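PDB 4E6U: acyl-[acyl-carrier-protein]--UDP-N-acetylglucosamine O-acyltransferase from Acinetobacter baumannii, which probably catalyses transfer of a 3-hydroxyacyl chain from acyl carrier protein to UDP-N-acetylglucosamine, the first step of lipid A synthesis, as a trimer of left-handed beta-helices. Local coordinates for residues G71-C74 with K78-G81; R102-D107 with A144-I149; D168-I173 with A249-D254; S177-D182 with V187-N192. All blocks are in the same frame, centred on the assembly; numbering follows the deposited sequence.

Interaction 1 (G71-C74 with K78-G81); sequences GEVC and KYKG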
loop_
_atom_site.group_PDB
_atom_site.type_symbol
_atom_site.label_atom_id
_atom_site.label_comp_id
_atom_site.label_asym_id
_atom_site.label_seq_id
_atom_site.Cartn_x
_atom_site.Cartn_y
_atom_site.Cartn_z
ATOM N N GLY A 71 10.341 -8.985 -12.732
ATOM C CA GLY A 71 10.167 -9.838 -13.926
ATOM C C GLY A 71 9.382 -11.094 -13.629
ATOM O O GLY A 71 9.754 -12.198 -14.036
ATOM N N GLU A 72 8.294 -10.920 -12.889
ATOM C CA GLU A 72 7.365 -12.004 -12.640
ATOM C C GLU A 72 6.227 -11.937 -13.653
ATOM O O GLU A 72 5.983 -10.871 -14.232
ATOM C CB GLU A 72 6.837 -11.910 -11.194
ATOM C CG GLU A 72 6.006 -13.124 -10.733
ATOM C CD GLU A 72 6.714 -14.451 -11.038
ATOM O OE1 GLU A 72 7.574 -14.858 -10.234
ATOM O OE2 GLU A 72 6.452 -15.081 -12.099
ATOM N N VAL A 73 5.547 -13.060 -13.864
ATOM C CA VAL A 73 4.411 -13.105 -14.780
ATOM C C VAL A 73 3.362 -12.094 -14.334
ATOM O O VAL A 73 3.170 -11.816 -13.142
ATOM C CB VAL A 73 3.794 -14.527 -14.861
ATOM C CG1 VAL A 73 4.767 -15.506 -15.511
ATOM C CG2 VAL A 73 3.304 -15.026 -13.496
ATOM N N CYS A 74 2.652 -11.548 -15.295
ATOM C CA CYS A 74 1.679 -10.515 -14.973
ATOM C C CYS A 74 0.419 -11.046 -14.293
ATOM O O CYS A 74 0.232 -12.251 -14.144
ATOM C CB CYS A 74 1.310 -9.728 -16.209
ATOM S SG CYS A 74 0.266 -10.602 -17.314
ATOM N N LYS A 78 -6.122 -12.533 -18.816
ATOM C CA LYS A 78 -6.035 -12.929 -20.230
ATOM C C LYS A 78 -4.754 -13.688 -20.545
ATOM O O LYS A 78 -4.687 -14.408 -21.544
ATOM C CB LYS A 78 -6.133 -11.718 -21.154
ATOM C CG LYS A 78 -7.476 -11.004 -21.127
ATOM C CD LYS A 78 -7.465 -9.832 -22.088
ATOM N N TYR A 79 -3.737 -13.525 -19.700
ATOM C CA TYR A 79 -2.445 -14.155 -19.938
ATOM C C TYR A 79 -2.571 -15.675 -19.974
ATOM O O TYR A 79 -3.206 -16.273 -19.103
ATOM C CB TYR A 79 -1.429 -13.713 -18.875
ATOM C CG TYR A 79 -0.064 -14.313 -19.083
ATOM C CD1 TYR A 79 0.799 -13.807 -20.053
ATOM C CD2 TYR A 79 0.357 -15.387 -18.311
ATOM C CE1 TYR A 79 2.060 -14.372 -20.260
ATOM C CE2 TYR A 79 1.609 -15.957 -18.502
ATOM C CZ TYR A 79 2.453 -15.441 -19.470
ATOM O OH TYR A 79 3.687 -16.024 -19.639
ATOM N N LYS A 80 -1.986 -16.299 -20.999
ATOM C CA LYS A 80 -2.076 -17.756 -21.174
ATOM C C LYS A 80 -0.711 -18.431 -21.365
ATOM O O LYS A 80 -0.562 -19.348 -22.180
ATOM C CB LYS A 80 -3.015 -18.115 -22.336
ATOM C CG LYS A 80 -4.458 -17.598 -22.186
ATOM C CD LYS A 80 -5.387 -18.134 -23.296
ATOM C CE LYS A 80 -4.933 -17.740 -24.715
ATOM N NZ LYS A 80 -5.381 -16.379 -25.155
ATOM N N GLY A 81 0.281 -17.969 -20.614
ATOM C CA GLY A 81 1.587 -18.625 -20.584
ATOM C C GLY A 81 2.530 -18.271 -21.722
ATOM O O GLY A 81 3.570 -18.904 -21.879
#

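Interaction 2 (R102-D107 with A144-I149); sequences RGTVQD and AGHVHI. With EDO (1,2-ethanediol), chain L.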
loop_
_atom_site.group_PDB
_atom_site.type_symbol
_atom_site.label_atom_id
_atom_site.label_comp_id
_atom_site.label_asym_id
_atom_site.label_seq_id
_atom_site.Cartn_x
_atom_site.Cartn_y
_atom_site.Cartn_z
ATOM N N ARG A 102 6.066 -8.786 -16.184
ATOM C CA ARG A 102 6.332 -8.941 -17.611
ATOM C C ARG A 102 5.090 -8.612 -18.427
ATOM O O ARG A 102 3.989 -8.455 -17.888
ATOM C CB ARG A 102 6.850 -10.349 -17.885
ATOM C CG ARG A 102 8.111 -10.667 -17.056
ATOM C CD ARG A 102 8.878 -11.867 -17.576
ATOM N NE ARG A 102 8.068 -13.080 -17.747
ATOM C CZ ARG A 102 8.061 -14.127 -16.917
ATOM N NH1 ARG A 102 8.781 -14.137 -15.802
ATOM N NH2 ARG A 102 7.326 -15.196 -17.208
ATOM N N GLY A 103 5.280 -8.479 -19.742
ATOM C CA GLY A 103 4.187 -8.023 -20.615
ATOM C C GLY A 103 3.174 -9.076 -21.018
ATOM O O GLY A 103 3.170 -10.192 -20.519
ATOM N N THR A 104 2.292 -8.681 -21.939
ATOM C CA THR A 104 1.291 -9.593 -22.492
ATOM C C THR A 104 1.367 -9.548 -24.012
ATOM O O THR A 104 1.742 -8.533 -24.599
ATOM C CB THR A 104 -0.144 -9.239 -22.061
ATOM O OG1 THR A 104 -0.480 -7.928 -22.531
ATOM C CG2 THR A 104 -0.291 -9.298 -20.533
ATOM N N VAL A 105 0.991 -10.658 -24.646
ATOM C CA VAL A 105 1.045 -10.713 -26.110
ATOM C C VAL A 105 0.016 -9.814 -26.781
ATOM O O VAL A 105 0.226 -9.398 -27.914
ATOM C CB VAL A 105 0.976 -12.149 -26.673
ATOM C CG1 VAL A 105 2.216 -12.931 -26.246
ATOM C CG2 VAL A 105 -0.320 -12.852 -26.271
ATOM N N GLN A 106 -1.061 -9.499 -26.065
ATOM C CA GLN A 106 -2.110 -8.598 -26.576
ATOM C C GLN A 106 -1.600 -7.189 -26.863
ATOM O O GLN A 106 -2.205 -6.447 -27.636
ATOM C CB GLN A 106 -3.298 -8.540 -25.618
ATOM C CG GLN A 106 -4.174 -9.801 -25.600
ATOM C CD GLN A 106 -3.597 -10.949 -24.777
ATOM O OE1 GLN A 106 -2.576 -10.803 -24.101
ATOM N NE2 GLN A 106 -4.249 -12.101 -24.834
ATOM N N ASP A 107 -0.501 -6.805 -26.216
ATOM C CA ASP A 107 0.134 -5.527 -26.472
ATOM C C ASP A 107 1.408 -5.751 -27.300
ATOM O O ASP A 107 1.320 -5.951 -28.516
ATOM C CB ASP A 107 0.390 -4.805 -25.127
ATOM C CG ASP A 107 0.699 -3.321 -25.283
ATOM O OD1 ASP A 107 1.199 -2.889 -26.349
ATOM O OD2 ASP A 107 0.464 -2.569 -24.308
ATOM N N ALA A 144 -0.882 0.677 -13.115
ATOM C CA ALA A 144 -1.627 -0.424 -13.708
ATOM C C ALA A 144 -1.190 -0.706 -15.151
ATOM O O ALA A 144 -0.270 -0.086 -15.680
ATOM C CB ALA A 144 -3.140 -0.161 -13.607
ATOM N N GLY A 145 -1.855 -1.674 -15.766
ATOM C CA GLY A 145 -1.403 -2.186 -17.055
ATOM C C GLY A 145 -1.341 -1.180 -18.185
ATOM O O GLY A 145 -2.203 -0.315 -18.309
ATOM N N HIS A 146 -0.333 -1.323 -19.039
ATOM C CA HIS A 146 -0.225 -0.546 -20.291
ATOM C C HIS A 146 -0.062 0.951 -20.084
ATOM O O HIS A 146 -0.308 1.736 -20.998
ATOM C CB HIS A 146 -1.439 -0.778 -21.243
ATOM C CG HIS A 146 -1.903 -2.201 -21.330
ATOM N ND1 HIS A 146 -1.427 -3.084 -22.276
ATOM C CD2 HIS A 146 -2.834 -2.879 -20.620
ATOM C CE1 HIS A 146 -2.034 -4.249 -22.135
ATOM N NE2 HIS A 146 -2.889 -4.155 -21.134
ATOM N N VAL A 147 0.353 1.369 -18.893
ATOM C CA VAL A 147 0.580 2.781 -18.626
ATOM C C VAL A 147 1.906 3.237 -19.218
ATOM O O VAL A 147 2.926 2.523 -19.131
ATOM C CB VAL A 147 0.533 3.078 -17.084
ATOM C CG1 VAL A 147 1.039 4.478 -16.746
ATOM C CG2 VAL A 147 -0.877 2.897 -16.563
ATOM N N HIS A 148 1.918 4.418 -19.830
ATOM C CA HIS A 148 3.149 4.981 -20.360
ATOM C C HIS A 148 3.526 6.212 -19.557
ATOM O O HIS A 148 2.734 7.149 -19.446
ATOM C CB HIS A 148 3.007 5.316 -21.859
ATOM C CG HIS A 148 2.754 4.122 -22.733
ATOM N ND1 HIS A 148 2.517 4.234 -24.090
ATOM C CD2 HIS A 148 2.701 2.795 -22.456
ATOM C CE1 HIS A 148 2.314 3.032 -24.601
ATOM N NE2 HIS A 148 2.425 2.140 -23.631
ATOM N N ILE A 149 4.726 6.192 -18.978
ATOM C CA ILE A 149 5.282 7.288 -18.190
ATOM C C ILE A 149 6.504 7.817 -18.938
ATOM O O ILE A 149 7.354 7.041 -19.401
ATOM C CB ILE A 149 5.682 6.823 -16.761
ATOM C CG1 ILE A 149 4.607 5.923 -16.113
ATOM C CG2 ILE A 149 6.095 8.011 -15.901
ATOM C CD1 ILE A 149 3.580 6.645 -15.249
HETATM C C1 EDO L . 6.422 7.310 -23.317
HETATM O O1 EDO L . 6.246 8.546 -22.607
HETATM C C2 EDO L . 7.058 6.260 -22.408
HETATM O O2 EDO L . 8.327 6.724 -21.920
HETATM O O HOH W 1 2.510 -0.814 -23.718
#

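Interaction 3 (D168-I173 with A249-D254); sequences DSYSMI and AQLLID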
loop_
_atom_site.group_PDB
_atom_site.type_symbol
_atom_site.label_atom_id
_atom_site.label_comp_id
_atom_site.label_asym_id
_atom_site.label_seq_id
_atom_site.Cartn_x
_atom_site.Cartn_y
_atom_site.Cartn_z
ATOM N N ASP A 168 2.874 12.212 -18.816
ATOM C CA ASP A 168 3.953 12.723 -19.642
ATOM C C ASP A 168 5.036 13.487 -18.878
ATOM O O ASP A 168 4.926 13.734 -17.666
ATOM C CB ASP A 168 3.377 13.507 -20.836
ATOM C CG ASP A 168 2.958 12.583 -21.976
ATOM O OD1 ASP A 168 3.304 11.385 -21.958
ATOM O OD2 ASP A 168 2.303 13.046 -22.928
ATOM N N SER A 169 6.101 13.834 -19.593
ATOM C CA SER A 169 7.310 14.318 -18.937
ATOM C C SER A 169 7.122 15.557 -18.103
ATOM O O SER A 169 6.322 16.430 -18.463
ATOM C CB SER A 169 8.418 14.525 -19.959
ATOM O OG SER A 169 8.732 13.296 -20.578
ATOM N N TYR A 170 7.840 15.624 -16.976
ATOM C CA TYR A 170 7.868 16.785 -16.072
ATOM C C TYR A 170 6.574 17.023 -15.302
ATOM O O TYR A 170 6.429 18.041 -14.621
ATOM C CB TYR A 170 8.287 18.079 -16.812
ATOM C CG TYR A 170 9.562 17.954 -17.610
ATOM C CD1 TYR A 170 9.524 17.879 -19.002
ATOM C CD2 TYR A 170 10.810 17.894 -16.976
ATOM C CE1 TYR A 170 10.697 17.764 -19.754
ATOM C CE2 TYR A 170 11.985 17.778 -17.710
ATOM C CZ TYR A 170 11.918 17.703 -19.094
ATOM O OH TYR A 170 13.093 17.590 -19.810
ATOM N N SER A 171 5.634 16.090 -15.409
ATOM C CA SER A 171 4.404 16.167 -14.631
ATOM C C SER A 171 4.655 15.741 -13.180
ATOM O O SER A 171 5.673 15.092 -12.870
ATOM C CB SER A 171 3.314 15.311 -15.262
ATOM O OG SER A 171 3.688 13.935 -15.281
ATOM N N MET A 172 3.735 16.123 -12.309
ATOM C CA MET A 172 3.798 15.738 -10.898
ATOM C C MET A 172 2.439 15.300 -10.446
ATOM O O MET A 172 1.446 16.004 -10.643
ATOM C CB MET A 172 4.261 16.893 -10.025
ATOM C CG MET A 172 5.665 17.399 -10.326
ATOM S SD MET A 172 6.243 18.662 -9.163
ATOM C CE MET A 172 6.191 17.751 -7.618
ATOM N N ILE A 173 2.383 14.123 -9.840
ATOM C CA ILE A 173 1.152 13.583 -9.290
ATOM C C ILE A 173 1.247 13.716 -7.775
ATOM O O ILE A 173 2.189 13.216 -7.162
ATOM C CB ILE A 173 0.947 12.096 -9.731
ATOM C CG1 ILE A 173 0.568 12.050 -11.218
ATOM C CG2 ILE A 173 -0.128 11.399 -8.881
ATOM C CD1 ILE A 173 0.736 10.699 -11.873
ATOM N N ALA A 249 6.354 23.932 -25.798
ATOM C CA ALA A 249 4.930 23.619 -25.852
ATOM C C ALA A 249 4.605 22.385 -26.692
ATOM O O ALA A 249 3.507 21.823 -26.593
ATOM C CB ALA A 249 4.125 24.839 -26.327
ATOM N N GLN A 250 5.559 21.922 -27.507
ATOM C CA GLN A 250 5.320 20.719 -28.295
ATOM C C GLN A 250 5.002 19.472 -27.442
ATOM O O GLN A 250 4.219 18.619 -27.849
ATOM C CB GLN A 250 6.485 20.433 -29.258
ATOM C CG GLN A 250 6.222 19.260 -30.212
ATOM C CD GLN A 250 5.034 19.480 -31.147
ATOM O OE1 GLN A 250 4.927 20.525 -31.782
ATOM N NE2 GLN A 250 4.159 18.492 -31.252
ATOM N N LEU A 251 5.608 19.384 -26.259
ATOM C CA LEU A 251 5.296 18.271 -25.353
ATOM C C LEU A 251 3.836 18.249 -24.910
ATOM O O LEU A 251 3.251 17.173 -24.774
ATOM C CB LEU A 251 6.213 18.266 -24.127
ATOM C CG LEU A 251 7.707 18.001 -24.309
ATOM C CD1 LEU A 251 8.308 17.682 -22.934
ATOM C CD2 LEU A 251 7.994 16.860 -25.291
ATOM N N LEU A 252 3.246 19.428 -24.693
ATOM C CA LEU A 252 1.821 19.522 -24.384
ATOM C C LEU A 252 0.957 19.105 -25.551
ATOM O O LEU A 252 -0.028 18.400 -25.374
ATOM C CB LEU A 252 1.420 20.937 -23.949
ATOM C CG LEU A 252 1.725 21.357 -22.517
ATOM C CD1 LEU A 252 1.513 22.861 -22.369
ATOM C CD2 LEU A 252 0.822 20.608 -21.553
ATOM N N ILE A 253 1.325 19.563 -26.748
ATOM C CA ILE A 253 0.623 19.155 -27.952
ATOM C C ILE A 253 0.656 17.630 -28.115
ATOM O O ILE A 253 -0.374 17.007 -28.338
ATOM C CB ILE A 253 1.188 19.871 -29.201
ATOM C CG1 ILE A 253 0.852 21.372 -29.126
ATOM C CG2 ILE A 253 0.604 19.262 -30.469
ATOM C CD1 ILE A 253 1.645 22.244 -30.102
ATOM N N ASP A 254 1.839 17.042 -27.930
ATOM C CA ASP A 254 2.005 15.593 -28.016
ATOM C C ASP A 254 1.087 14.878 -27.028
ATOM O O ASP A 254 0.432 13.911 -27.378
ATOM C CB ASP A 254 3.450 15.176 -27.721
ATOM C CG ASP A 254 4.444 15.601 -28.793
ATOM O OD1 ASP A 254 4.049 15.898 -29.954
ATOM O OD2 ASP A 254 5.650 15.618 -28.457
HETATM O O HOH W 2 4.421 14.625 -24.255
#

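Interaction 4 (S177-D182 with V187-N192); sequences SLILKD and VMASGN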
loop_
_atom_site.group_PDB
_atom_site.type_symbol
_atom_site.label_atom_id
_atom_site.label_comp_id
_atom_site.label_asym_id
_atom_site.label_seq_id
_atom_site.Cartn_x
_atom_site.Cartn_y
_atom_site.Cartn_z
ATOM N N SER A 177 -3.187 10.227 -4.840
ATOM C CA SER A 177 -4.073 10.520 -5.969
ATOM C C SER A 177 -4.551 9.271 -6.673
ATOM O O SER A 177 -3.874 8.230 -6.668
ATOM C CB SER A 177 -3.374 11.412 -6.987
ATOM O OG SER A 177 -2.985 12.644 -6.431
ATOM N N LEU A 178 -5.718 9.369 -7.299
ATOM C CA LEU A 178 -6.235 8.327 -8.172
ATOM C C LEU A 178 -6.292 8.920 -9.566
ATOM O O LEU A 178 -7.103 9.800 -9.830
ATOM C CB LEU A 178 -7.610 7.818 -7.710
ATOM C CG LEU A 178 -8.291 6.786 -8.619
ATOM C CD1 LEU A 178 -7.475 5.489 -8.726
ATOM C CD2 LEU A 178 -9.701 6.493 -8.118
ATOM N N ILE A 179 -5.404 8.477 -10.438
ATOM C CA ILE A 179 -5.319 9.019 -11.788
ATOM C C ILE A 179 -6.062 8.124 -12.758
ATOM O O ILE A 179 -5.695 6.969 -12.956
ATOM C CB ILE A 179 -3.843 9.195 -12.219
ATOM C CG1 ILE A 179 -3.098 10.130 -11.250
ATOM C CG2 ILE A 179 -3.762 9.685 -13.676
ATOM C CD1 ILE A 179 -3.657 11.546 -11.149
ATOM N N LEU A 180 -7.124 8.659 -13.358
ATOM C CA LEU A 180 -7.993 7.868 -14.232
ATOM C C LEU A 180 -7.894 8.252 -15.701
ATOM O O LEU A 180 -8.425 7.544 -16.564
ATOM C CB LEU A 180 -9.456 7.976 -13.780
ATOM C CG LEU A 180 -9.766 7.545 -12.351
ATOM C CD1 LEU A 180 -11.248 7.792 -12.062
ATOM C CD2 LEU A 180 -9.407 6.084 -12.132
ATOM N N LYS A 181 -7.221 9.369 -15.974
ATOM C CA LYS A 181 -7.055 9.891 -17.328
ATOM C C LYS A 181 -5.624 10.390 -17.494
ATOM O O LYS A 181 -4.827 10.326 -16.555
ATOM C CB LYS A 181 -8.071 11.010 -17.603
ATOM C CG LYS A 181 -9.509 10.498 -17.644
ATOM C CD LYS A 181 -10.457 11.585 -18.074
ATOM C CE LYS A 181 -11.869 11.070 -18.125
ATOM N NZ LYS A 181 -12.804 12.215 -18.348
ATOM N N ASP A 182 -5.283 10.871 -18.682
ATOM C CA ASP A 182 -3.900 11.229 -18.968
ATOM C C ASP A 182 -3.486 12.501 -18.264
ATOM O O ASP A 182 -4.318 13.411 -18.078
ATOM C CB ASP A 182 -3.695 11.417 -20.463
ATOM C CG ASP A 182 -3.809 10.132 -21.241
ATOM O OD1 ASP A 182 -3.983 9.027 -20.655
ATOM O OD2 ASP A 182 -3.715 10.236 -22.481
ATOM N N VAL A 187 2.255 19.059 -16.224
ATOM C CA VAL A 187 1.048 19.319 -15.440
ATOM C C VAL A 187 1.145 18.788 -14.007
ATOM O O VAL A 187 1.706 17.708 -13.776
ATOM C CB VAL A 187 -0.223 18.795 -16.171
ATOM C CG1 VAL A 187 -1.443 18.838 -15.281
ATOM C CG2 VAL A 187 -0.480 19.633 -17.458
ATOM N N MET A 188 0.636 19.566 -13.057
ATOM C CA MET A 188 0.467 19.125 -11.677
ATOM C C MET A 188 -0.947 18.619 -11.535
ATOM O O MET A 188 -1.892 19.364 -11.809
ATOM C CB MET A 188 0.685 20.285 -10.714
ATOM C CG MET A 188 1.866 21.128 -11.056
ATOM S SD MET A 188 2.755 21.880 -9.675
ATOM C CE MET A 188 3.039 20.475 -8.591
ATOM N N ALA A 189 -1.112 17.354 -11.150
ATOM C CA ALA A 189 -2.425 16.764 -10.959
ATOM C C ALA A 189 -2.456 16.094 -9.605
ATOM O O ALA A 189 -1.466 15.487 -9.188
ATOM C CB ALA A 189 -2.741 15.760 -12.048
ATOM N N SER A 190 -3.570 16.227 -8.903
ATOM C CA SER A 190 -3.719 15.555 -7.623
ATOM C C SER A 190 -5.173 15.340 -7.275
ATOM O O SER A 190 -6.064 16.008 -7.817
ATOM C CB SER A 190 -3.021 16.348 -6.512
ATOM O OG SER A 190 -3.631 17.610 -6.346
ATOM N N GLY A 191 -5.396 14.414 -6.352
ATOM C CA GLY A 191 -6.712 14.186 -5.774
ATOM C C GLY A 191 -7.330 12.831 -6.062
ATOM O O GLY A 191 -6.846 12.051 -6.911
ATOM N N ASN A 192 -8.428 12.587 -5.344
ATOM C CA ASN A 192 -9.306 11.434 -5.516
ATOM C C ASN A 192 -10.734 11.917 -5.200
ATOM O O ASN A 192 -11.171 11.875 -4.032
ATOM C CB ASN A 192 -8.875 10.307 -4.569
ATOM C CG ASN A 192 -9.796 9.093 -4.615
ATOM O OD1 ASN A 192 -10.421 8.794 -5.631
ATOM N ND2 ASN A 192 -9.865 8.379 -3.494
#

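Interaction 1 (G71-C74 with K78-G81)
Cys-74 and Val-73 receive the side chain of Tyr-79 in a loop that leaves the beta-helix after strand 69-70 and comes back at strand 85-88. The contact has no hydrogen bond between its two segments and rests on sulfur, ring and aliphatic surfaces. The sulfur contact is the nearer: Cys-74 SG is 3.9 Å from Tyr-79 CB and 4.1 Å from Tyr-79 CG, so it meets the root of the aromatic group. Its line to the ring centroid, 4.8 Å long, leans 40° from the ring normal, an oblique sulfur-aromatic approach. The ring extends toward Val-73 because Tyr-79 CG lies opposite the backbone N (chi1 -179°). The valine-ring contact is looser and less certain: in one of two deposited conformers, Val-73 CG1 is 4.4 Å from Tyr-79 CE2, near the phenol end of the ring.

Polar bonds hold the partners separately. The amide N of Val-73 is bonded to Glu-72 OE2 at 2.8 Å, reaching the carboxylate on its anti side, and the Tyr-79 hydroxyl is bonded to the carbonyl of Glu-82. Within its own segment the tyrosine ring also carries Gly-81 N above one face, toward the rim. On the side of the helix body, Cys-74 packs on Thr-104 and His-127, while Arg-95 of the second subunit bonds to the carbonyls of Val-73 and Cys-74. The chemistry implies a division of labour: dispersion and a polarisable sulfur bring the loop's two limbs together, whereas hydrogen bonds fix the phenol end within the loop and tie the limb of Val-73 and Cys-74 to the trimer interface.

Interaction 2 (R102-D107 with A144-I149)
Asp-107 and His-146 face one another from two beta turns, their CA atoms 7.9 Å apart. Asp-107 closes a type I turn that begins at Thr-104, and His-146 is the third residue of the type II turn running from Ala-144 to Val-147, where its phi is positive. Beyond that turn the chain enters strand 148-149.

The side chains meet through one nearly straight hydrogen bond, 2.8 Å from His-146 ND1 to Asp-107 OD2 with 176° at the hydrogen. The acceptor lies in the plane of the imidazole, while the N-H reaches the carboxylate on its anti side, somewhat out of plane. Ring and carboxylate are turned only 22° apart, and the two side chains run past each other in opposite directions. With its CG beside the backbone N (chi1 -41°), the histidine swings its ring toward the other turn. Thr-104 crosses it at about a right angle, and the threonine hydroxyl is itself bonded to Asp-128.

The same carboxylate oxygen has a second partner, a water 2.8 Å from Asp-107 OD2 and 3.0 Å from His-148 NE2; the water sits at the edge of the second imidazole, in its plane. One aspartate is thus linked to two histidines of one short segment, His-146 in the turn and His-148 at the start of the strand that follows. Phe-164 stacks on the ring of His-146, and His-127 meets it edge to face. The arrangement belongs to the left-handed parallel beta-helix of the hexapeptide acyltransferases; here the link between strands 99-101 and 110-113 lies against the turn that precedes strand 148-149.

Interaction 3 (D168-I173 with A249-D254)
Tyr-170 and Ser-169 sit at the tip of a type II beta turn, Asp-168 to Ser-171, that faces the first turn of helix 250-258; Ser-169 and Leu-251 have their CA atoms 7.8 Å apart. This is a junction between the end of the left-handed beta-helix and the C-terminal helical domain of the acyltransferase.

Apolar contact is carried by a single methyl. Leu-251 CD1 comes to the edge of the Tyr-170 ring, in its plane, 4.0 Å from CE1 of that ring, and the two side chains cross obliquely. The same methyl lies 4.3 Å from Ser-169 CB. Tyr-170 takes a positive phi in the turn, and its CG beside the backbone N (chi1 -52°) brings the ring edge to the leucine methyl; His-152 lies against it with nearly parallel planes. Leu-251 also rests on Ala-185 and Tyr-186, whereas Leu-252 and Ile-253 turn into the helical domain, against helices 211-225 and 231-241.

Polar joining is indirect. A water donates to Leu-251 O at 2.9 Å and, weakly, to Asp-168 OD2. The hydroxyl of Ser-255, one turn further along the helix, is bonded to the same two oxygens, so the turn is joined to the helix both through the water and through the serine hydroxyl. Each segment is also braced internally. Ser-171 OG donates to Asp-168 O at 2.7 Å, in the carbonyl plane, across the turn. On the helix, Gln-250 NE2, with its acceptor in its own amide plane, gives a 2.9 Å bond to Asp-254 OD1 and meets that carboxylate from above, 47° out of its plane.

Interaction 4 (S177-D182 with V187-N192)
A corner of the last coil of the beta-helix brings Ser-177 and Leu-178 onto Gly-191 and Asn-192, where strand 178-179 of one face meets the far end of strand 187-191 of another. The chains come close, 4.5 Å between the CA atoms of Ser-177 and Gly-191, and Gly-191 is gripped through both its N-H and its carbonyl. Its amide donates to Ser-177 OG over 3.0 Å, at 151° at the hydrogen. Its carbonyl takes the amide of Leu-178 at 2.9 Å, a donor tilted from the carbonyl plane by 30°, and Ser-177 CA adds a weaker C-H contact to the same oxygen.

The serine hydroxyl does double duty, since it accepts from Gly-191 N and donates to the carbonyl of Gly-174. Placed beside its own backbone N (chi1 -60°), it also lies against Ser-190, 3.2 Å from Ser-190 CA. In a left-handed parallel beta-helix, successive short strands go to different faces and pair with the coils before and after. Here strand 187-191 lies alongside strand 172-173 and then antiparallel to strand 194-199, so the regular ladder ends at this point.

Side chains fill in around the two bonds. Leu-178 crosses Asn-192 at a slant, with CD2 3.5 Å and CB 3.6 Å from Asn-192 OD1. The amide nitrogen of that asparagine makes a weak hydrogen bond to Ala-176 of the second subunit, and Leu-178 packs on Gly-175 of the same neighbour. Further in, Ile-179 brings CD1 to 4.4 Å from the methyl of Ala-189, and Val-264 covers that alanine from the C-terminal tail.

Spread from the middle of the beta-helix to its junction with the C-terminal helices, the four contacts form two touching pairs. Interactions 1 and 2 have centres 11 Å apart and are joined by Arg-102, whose NH1 lies 2.8 Å from Gly-71 O in a probable hydrogen bond. At the helical end, interactions 3 and 4 are 14 Å apart between centres; strand 172-173 pairs with strand 187-191 through Met-172 N to Val-187 O, 3.0 Å. Interaction 4 is nested within the chain span closed by interaction 3. The most distant pair, 1 and 3, lies about 31 Å apart between centres. Interactions 1 and 4 both touch the second subunit, so both border the trimer interface; in LpxA relatives the active sites lie between neighbouring subunits.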